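Local coordinates for cystathionine beta-lyase family protein, YNBB B.subtilis ortholog (Clostridium acetobutylicum, PDB 3HVY), which is a putative carbon–sulfur lyase that carries pyridoxal phosphate as a Schiff base on a lysine and may take part in aluminium resistance, at residues E40-N45 against T301-K306; A308-R313 against L409-A414. All blocks are in the same frame, centred on the assembly; numbering follows the deposited sequence.

Contact 1 of 2, residues E40-N45 against T301-K306; sequences EIREYN and TIEAVK. With EDO (1,2-ethanediol), chain Y.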
loop_
_atom_site.group_PDB
_atom_site.type_symbol
_atom_site.label_atom_id
_atom_site.label_comp_id
_atom_site.label_asym_id
_atom_site.label_seq_id
_atom_site.Cartn_x
_atom_site.Cartn_y
_atom_site.Cartn_z
ATOM N N GLU D 40 -18.587 -23.337 -20.948
ATOM C CA GLU D 40 -19.114 -24.411 -20.071
ATOM C C GLU D 40 -18.158 -24.724 -18.937
ATOM O O GLU D 40 -18.557 -24.850 -17.780
ATOM C CB GLU D 40 -19.351 -25.668 -20.881
ATOM C CG GLU D 40 -20.478 -25.482 -21.909
ATOM C CD GLU D 40 -20.589 -26.669 -22.856
ATOM O OE1 GLU D 40 -19.877 -27.670 -22.635
ATOM O OE2 GLU D 40 -21.365 -26.579 -23.825
ATOM N N ILE D 41 -16.879 -24.831 -19.294
ATOM C CA ILE D 41 -15.836 -25.015 -18.314
ATOM C C ILE D 41 -15.714 -23.789 -17.397
ATOM O O ILE D 41 -15.576 -23.936 -16.185
ATOM C CB ILE D 41 -14.488 -25.314 -19.018
ATOM C CG1 ILE D 41 -14.512 -26.719 -19.642
ATOM C CG2 ILE D 41 -13.327 -25.225 -18.030
ATOM C CD1 ILE D 41 -13.243 -27.059 -20.386
ATOM N N ARG D 42 -15.784 -22.578 -17.955
ATOM C CA ARG D 42 -15.653 -21.373 -17.170
ATOM C C ARG D 42 -16.737 -21.280 -16.119
ATOM O O ARG D 42 -16.497 -20.846 -15.002
ATOM C CB ARG D 42 -15.812 -20.174 -18.107
ATOM C CG ARG D 42 -15.601 -18.893 -17.469
ATOM C CD ARG D 42 -15.686 -17.726 -18.474
ATOM N NE ARG D 42 -17.036 -17.683 -19.016
ATOM C CZ ARG D 42 -17.432 -16.960 -20.056
ATOM N NH1 ARG D 42 -16.593 -16.212 -20.706
ATOM N NH2 ARG D 42 -18.699 -17.003 -20.436
ATOM N N GLU D 43 -17.955 -21.641 -16.508
ATOM C CA GLU D 43 -19.098 -21.572 -15.623
ATOM C C GLU D 43 -18.908 -22.510 -14.401
ATOM O O GLU D 43 -19.185 -22.159 -13.237
ATOM C CB GLU D 43 -20.305 -21.985 -16.435
ATOM C CG GLU D 43 -21.589 -22.022 -15.669
ATOM C CD GLU D 43 -22.760 -22.471 -16.535
ATOM O OE1 GLU D 43 -22.792 -23.665 -16.967
ATOM O OE2 GLU D 43 -23.675 -21.636 -16.712
ATOM N N TYR D 44 -18.449 -23.720 -14.697
ATOM C CA TYR D 44 -18.137 -24.679 -13.673
ATOM C C TYR D 44 -17.075 -24.114 -12.698
ATOM O O TYR D 44 -17.235 -24.128 -11.484
ATOM C CB TYR D 44 -17.606 -25.951 -14.324
ATOM C CG TYR D 44 -17.263 -26.967 -13.270
ATOM C CD1 TYR D 44 -18.270 -27.625 -12.597
ATOM C CD2 TYR D 44 -15.943 -27.246 -12.929
ATOM C CE1 TYR D 44 -17.994 -28.539 -11.622
ATOM C CE2 TYR D 44 -15.652 -28.171 -11.944
ATOM C CZ TYR D 44 -16.696 -28.812 -11.294
ATOM O OH TYR D 44 -16.504 -29.740 -10.305
ATOM N N ASN D 45 -15.971 -23.642 -13.257
ATOM C CA ASN D 45 -14.889 -23.118 -12.456
ATOM C C ASN D 45 -15.272 -21.861 -11.690
ATOM O O ASN D 45 -14.853 -21.690 -10.566
ATOM C CB ASN D 45 -13.656 -22.908 -13.323
ATOM C CG ASN D 45 -12.989 -24.204 -13.683
ATOM O OD1 ASN D 45 -13.144 -25.190 -12.963
ATOM N ND2 ASN D 45 -12.172 -24.211 -14.754
ATOM N N THR D 301 -8.838 -16.330 -17.172
ATOM C CA THR D 301 -8.119 -17.466 -17.776
ATOM C C THR D 301 -8.736 -17.845 -19.100
ATOM O O THR D 301 -8.010 -17.995 -20.081
ATOM C CB THR D 301 -8.056 -18.681 -16.817
ATOM O OG1 THR D 301 -7.310 -18.326 -15.647
ATOM C CG2 THR D 301 -7.501 -19.953 -17.460
ATOM N N ILE D 302 -10.074 -17.845 -19.187
ATOM C CA ILE D 302 -10.752 -18.258 -20.374
ATOM C C ILE D 302 -10.734 -17.175 -21.431
ATOM O O ILE D 302 -10.768 -17.476 -22.615
ATOM C CB ILE D 302 -12.153 -18.809 -20.056
ATOM C CG1 ILE D 302 -12.005 -20.135 -19.269
ATOM C CG2 ILE D 302 -13.061 -19.046 -21.370
ATOM C CD1 ILE D 302 -11.391 -21.300 -20.081
ATOM N N GLU D 303 -10.621 -15.916 -21.034
ATOM C CA GLU D 303 -10.352 -14.871 -22.013
ATOM C C GLU D 303 -9.007 -15.156 -22.721
ATOM O O GLU D 303 -8.894 -14.999 -23.942
ATOM C CB GLU D 303 -10.291 -13.499 -21.361
ATOM C CG GLU D 303 -11.615 -13.002 -20.757
ATOM C CD GLU D 303 -12.725 -12.896 -21.792
ATOM O OE1 GLU D 303 -12.593 -12.081 -22.728
ATOM O OE2 GLU D 303 -13.744 -13.628 -21.670
ATOM N N ALA D 304 -8.014 -15.596 -21.959
ATOM C CA ALA D 304 -6.672 -15.862 -22.522
ATOM C C ALA D 304 -6.721 -17.125 -23.392
ATOM O O ALA D 304 -6.140 -17.157 -24.461
ATOM C CB ALA D 304 -5.653 -15.968 -21.410
ATOM N N VAL D 305 -7.465 -18.140 -22.961
ATOM C CA VAL D 305 -7.681 -19.328 -23.757
ATOM C C VAL D 305 -8.321 -18.965 -25.094
ATOM O O VAL D 305 -7.839 -19.398 -26.140
ATOM C CB VAL D 305 -8.475 -20.426 -23.034
ATOM C CG1 VAL D 305 -8.696 -21.654 -23.965
ATOM C CG2 VAL D 305 -7.778 -20.907 -21.707
ATOM N N LYS D 306 -9.396 -18.177 -25.082
ATOM C CA LYS D 306 -10.036 -17.735 -26.306
ATOM C C LYS D 306 -9.078 -17.005 -27.198
ATOM O O LYS D 306 -9.121 -17.199 -28.376
ATOM C CB LYS D 306 -11.257 -16.897 -25.990
ATOM C CG LYS D 306 -12.400 -17.735 -25.406
ATOM C CD LYS D 306 -13.659 -16.839 -25.132
ATOM C CE LYS D 306 -14.790 -17.666 -24.493
ATOM N NZ LYS D 306 -16.109 -16.978 -24.341
HETATM C C1 EDO Y . -15.605 -12.576 -24.789
HETATM O O1 EDO Y . -14.607 -11.691 -24.307
HETATM C C2 EDO Y . -15.218 -13.991 -24.434
HETATM O O2 EDO Y . -15.749 -14.436 -23.175
HETATM O O HOH W 1 -13.991 -15.574 -20.095
#
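R42 and I302 bring helices 18-55 and 287-317 side by side and nearly antiparallel: the short axis segments lie at 166° and approach to 10.7 Å, with the two CA atoms 6.6 Å apart. In this protein of the PLP-dependent aminotransferase clan, the pair illustrates how one arginine can serve both an apolar seam and a polar site. The inner half of the R42 side chain is apolar in its contacts: R42 CB lies 4.0 Å from I302 CG1, and R42 CD passes over I302 CB and CG2. With CG anti to the backbone N (chi1 -176°), the arginine runs out past I302 before bending at chi3, which carries NH1 toward E303. The direct R42 NH1–E303 OE2 salt bridge is long, at 4.0 Å; a water in the guanidinium plane also links the two, accepting from NH1 and donating to OE2. R42 NE is held by D412 of the second subunit. K306 NZ, close to NH1, forms a salt bridge with D39, the carboxylates probably offsetting both positive charges. A 1,2-ethanediol, probably from the crystallisation liquor, joins them: its O1 and O2 donate to E303 OE1 and OE2, and O2 takes weak hydrogen bonds from R42 NH1 and, at 2.8 Å, K306 NZ.

Contact 2 of 2, residues A308-R313 against L409-A414; sequences AVFCAR and LTFDHA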
loop_
_atom_site.group_PDB
_atom_site.type_symbol
_atom_site.label_atom_id
_atom_site.label_comp_id
_atom_site.label_asym_id
_atom_site.label_seq_id
_atom_site.Cartn_x
_atom_site.Cartn_y
_atom_site.Cartn_z
ATOM N N ALA D 308 -5.850 -17.483 -27.343
ATOM C CA ALA D 308 -4.927 -18.476 -27.881
ATOM C C ALA D 308 -5.553 -19.252 -29.102
ATOM O O ALA D 308 -4.946 -19.412 -30.160
ATOM C CB ALA D 308 -4.532 -19.476 -26.743
ATOM N N VAL D 309 -6.793 -19.683 -28.921
ATOM C CA VAL D 309 -7.564 -20.448 -29.905
ATOM C C VAL D 309 -7.860 -19.631 -31.134
ATOM O O VAL D 309 -7.748 -20.126 -32.237
ATOM C CB VAL D 309 -8.864 -21.025 -29.226
ATOM C CG1 VAL D 309 -9.864 -21.570 -30.266
ATOM C CG2 VAL D 309 -8.508 -22.127 -28.145
ATOM N N PHE D 310 -8.269 -18.372 -30.949
ATOM C CA PHE D 310 -8.468 -17.451 -32.077
ATOM C C PHE D 310 -7.127 -17.202 -32.789
ATOM O O PHE D 310 -7.025 -17.233 -34.018
ATOM C CB PHE D 310 -9.030 -16.120 -31.578
ATOM C CG PHE D 310 -9.062 -15.031 -32.628
ATOM C CD1 PHE D 310 -9.999 -15.055 -33.647
ATOM C CD2 PHE D 310 -8.112 -14.025 -32.640
ATOM C CE1 PHE D 310 -10.014 -14.058 -34.616
ATOM C CE2 PHE D 310 -8.085 -13.062 -33.622
ATOM C CZ PHE D 310 -9.045 -13.066 -34.613
ATOM N N CYS D 311 -6.076 -16.984 -32.028
ATOM C CA CYS D 311 -4.754 -16.819 -32.661
ATOM C C CYS D 311 -4.375 -18.049 -33.533
ATOM O O CYS D 311 -3.926 -17.915 -34.678
ATOM C CB CYS D 311 -3.704 -16.582 -31.580
ATOM S SG CYS D 311 -2.021 -16.410 -32.229
ATOM N N ALA D 312 -4.476 -19.248 -32.952
ATOM C CA ALA D 312 -4.273 -20.512 -33.645
ATOM C C ALA D 312 -5.005 -20.552 -35.002
ATOM O O ALA D 312 -4.419 -20.916 -36.004
ATOM C CB ALA D 312 -4.771 -21.726 -32.738
ATOM N N ARG D 313 -6.307 -20.243 -35.004
ATOM C CA ARG D 313 -7.073 -20.318 -36.243
ATOM C C ARG D 313 -6.689 -19.249 -37.238
ATOM O O ARG D 313 -6.439 -19.573 -38.401
ATOM C CB ARG D 313 -8.578 -20.283 -36.037
ATOM C CG ARG D 313 -9.351 -20.542 -37.314
ATOM C CD ARG D 313 -8.884 -21.805 -38.027
ATOM N NE ARG D 313 -9.864 -22.266 -39.044
ATOM C CZ ARG D 313 -9.704 -23.306 -39.867
ATOM N NH1 ARG D 313 -8.584 -24.061 -39.866
ATOM N NH2 ARG D 313 -10.650 -23.555 -40.764
ATOM N N LEU D 409 -5.967 -10.017 -20.826
ATOM C CA LEU D 409 -6.935 -9.747 -19.757
ATOM C C LEU D 409 -8.332 -9.796 -20.320
ATOM O O LEU D 409 -9.287 -10.092 -19.599
ATOM C CB LEU D 409 -6.679 -8.409 -19.106
ATOM C CG LEU D 409 -5.319 -8.272 -18.388
ATOM C CD1 LEU D 409 -5.023 -6.826 -18.068
ATOM C CD2 LEU D 409 -5.195 -9.192 -17.150
ATOM N N THR D 410 -8.475 -9.472 -21.608
ATOM C CA THR D 410 -9.762 -9.608 -22.266
ATOM C C THR D 410 -9.512 -10.211 -23.626
ATOM O O THR D 410 -8.392 -10.097 -24.216
ATOM C CB THR D 410 -10.510 -8.272 -22.426
ATOM O OG1 THR D 410 -9.883 -7.482 -23.436
ATOM C CG2 THR D 410 -10.598 -7.515 -21.158
ATOM N N PHE D 411 -10.494 -10.945 -24.116
ATOM C CA PHE D 411 -10.365 -11.502 -25.447
ATOM C C PHE D 411 -10.245 -10.390 -26.494
ATOM O O PHE D 411 -9.506 -10.521 -27.497
ATOM C CB PHE D 411 -11.572 -12.397 -25.787
ATOM C CG PHE D 411 -11.618 -12.815 -27.199
ATOM C CD1 PHE D 411 -10.612 -13.613 -27.723
ATOM C CD2 PHE D 411 -12.633 -12.384 -28.030
ATOM C CE1 PHE D 411 -10.632 -13.975 -29.012
ATOM C CE2 PHE D 411 -12.653 -12.737 -29.327
ATOM C CZ PHE D 411 -11.652 -13.549 -29.836
ATOM N N ASP D 412 -10.992 -9.321 -26.311
ATOM C CA ASP D 412 -10.897 -8.218 -27.275
ATOM C C ASP D 412 -9.447 -7.743 -27.389
ATOM O O ASP D 412 -8.932 -7.467 -28.487
ATOM C CB ASP D 412 -11.816 -7.078 -26.852
ATOM C CG ASP D 412 -13.285 -7.339 -27.207
ATOM O OD1 ASP D 412 -13.565 -7.778 -28.355
ATOM O OD2 ASP D 412 -14.179 -7.109 -26.357
ATOM N N HIS D 413 -8.767 -7.625 -26.263
ATOM C CA HIS D 413 -7.376 -7.215 -26.324
ATOM C C HIS D 413 -6.512 -8.213 -27.084
ATOM O O HIS D 413 -5.817 -7.843 -28.020
ATOM C CB HIS D 413 -6.793 -6.940 -24.927
ATOM C CG HIS D 413 -5.408 -6.388 -24.976
ATOM N ND1 HIS D 413 -4.457 -6.676 -24.019
ATOM C CD2 HIS D 413 -4.790 -5.613 -25.906
ATOM C CE1 HIS D 413 -3.322 -6.068 -24.343
ATOM N NE2 HIS D 413 -3.505 -5.404 -25.475
ATOM N N ALA D 414 -6.614 -9.479 -26.733
ATOM C CA ALA D 414 -5.865 -10.544 -27.418
ATOM C C ALA D 414 -6.085 -10.543 -28.920
ATOM O O ALA D 414 -5.146 -10.597 -29.743
ATOM C CB ALA D 414 -6.262 -11.903 -26.809
#
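Both F310 and F411 swing CG to the far side from their own backbone N (chi1 near 170° in each), and this carries the two rings into an offset edge-to-face pair between helix 287-317 and the start of helix 411-422. F411 supplies the edge and F310 the face, with centroids 5.8 Å apart and planes at 89°. The offset is plain from the atoms that meet: F411 CE1 sits 3.7 Å from F310 CB, which lies in the plane of the F411 ring, and 4.1 Å from F310 CG, so the edge is directed at the root of the phenylalanine side chain rather than at the middle of its ring. Helix 411-422 begins at F411, with T410 as its N-cap, whose OG1 accepts from H413 N at 3.0 Å with an N-H...O angle of 159°. This bond satisfies an amide of the first turn, which has no preceding helical carbonyl to bind. Around the pair, F310 also packs on A27 of helix 18-55 and on K415 and L419 of helix 411-422, while F411 meets F35 of helix 18-55 in a second edge-to-face pair; nearby, C311 turns to I337 of strand 334-338, placing helix 287-317 against the five-stranded antiparallel sheet.

Followed from the N terminus, the chain reaches contact 1 when helix 287-317 returns to helix 18-55, closing a loop of 255 residues that takes in the whole seven-stranded mixed sheet. Contact 2 opens only after that, a few residues farther along helix 287-317, and closes a shorter loop of 95 residues containing the whole five-stranded antiparallel sheet. The two loops are thus in series, neither nested nor crossed, and helix 287-317 is their common element. Their centres lie 12 Å apart, and E303 OE1 bridges them through a probable 2.8 Å hydrogen bond from F411 N. Together, the contacts gather helices 18-55, 287-317 and 411-422 beside the second subunit, which touches both.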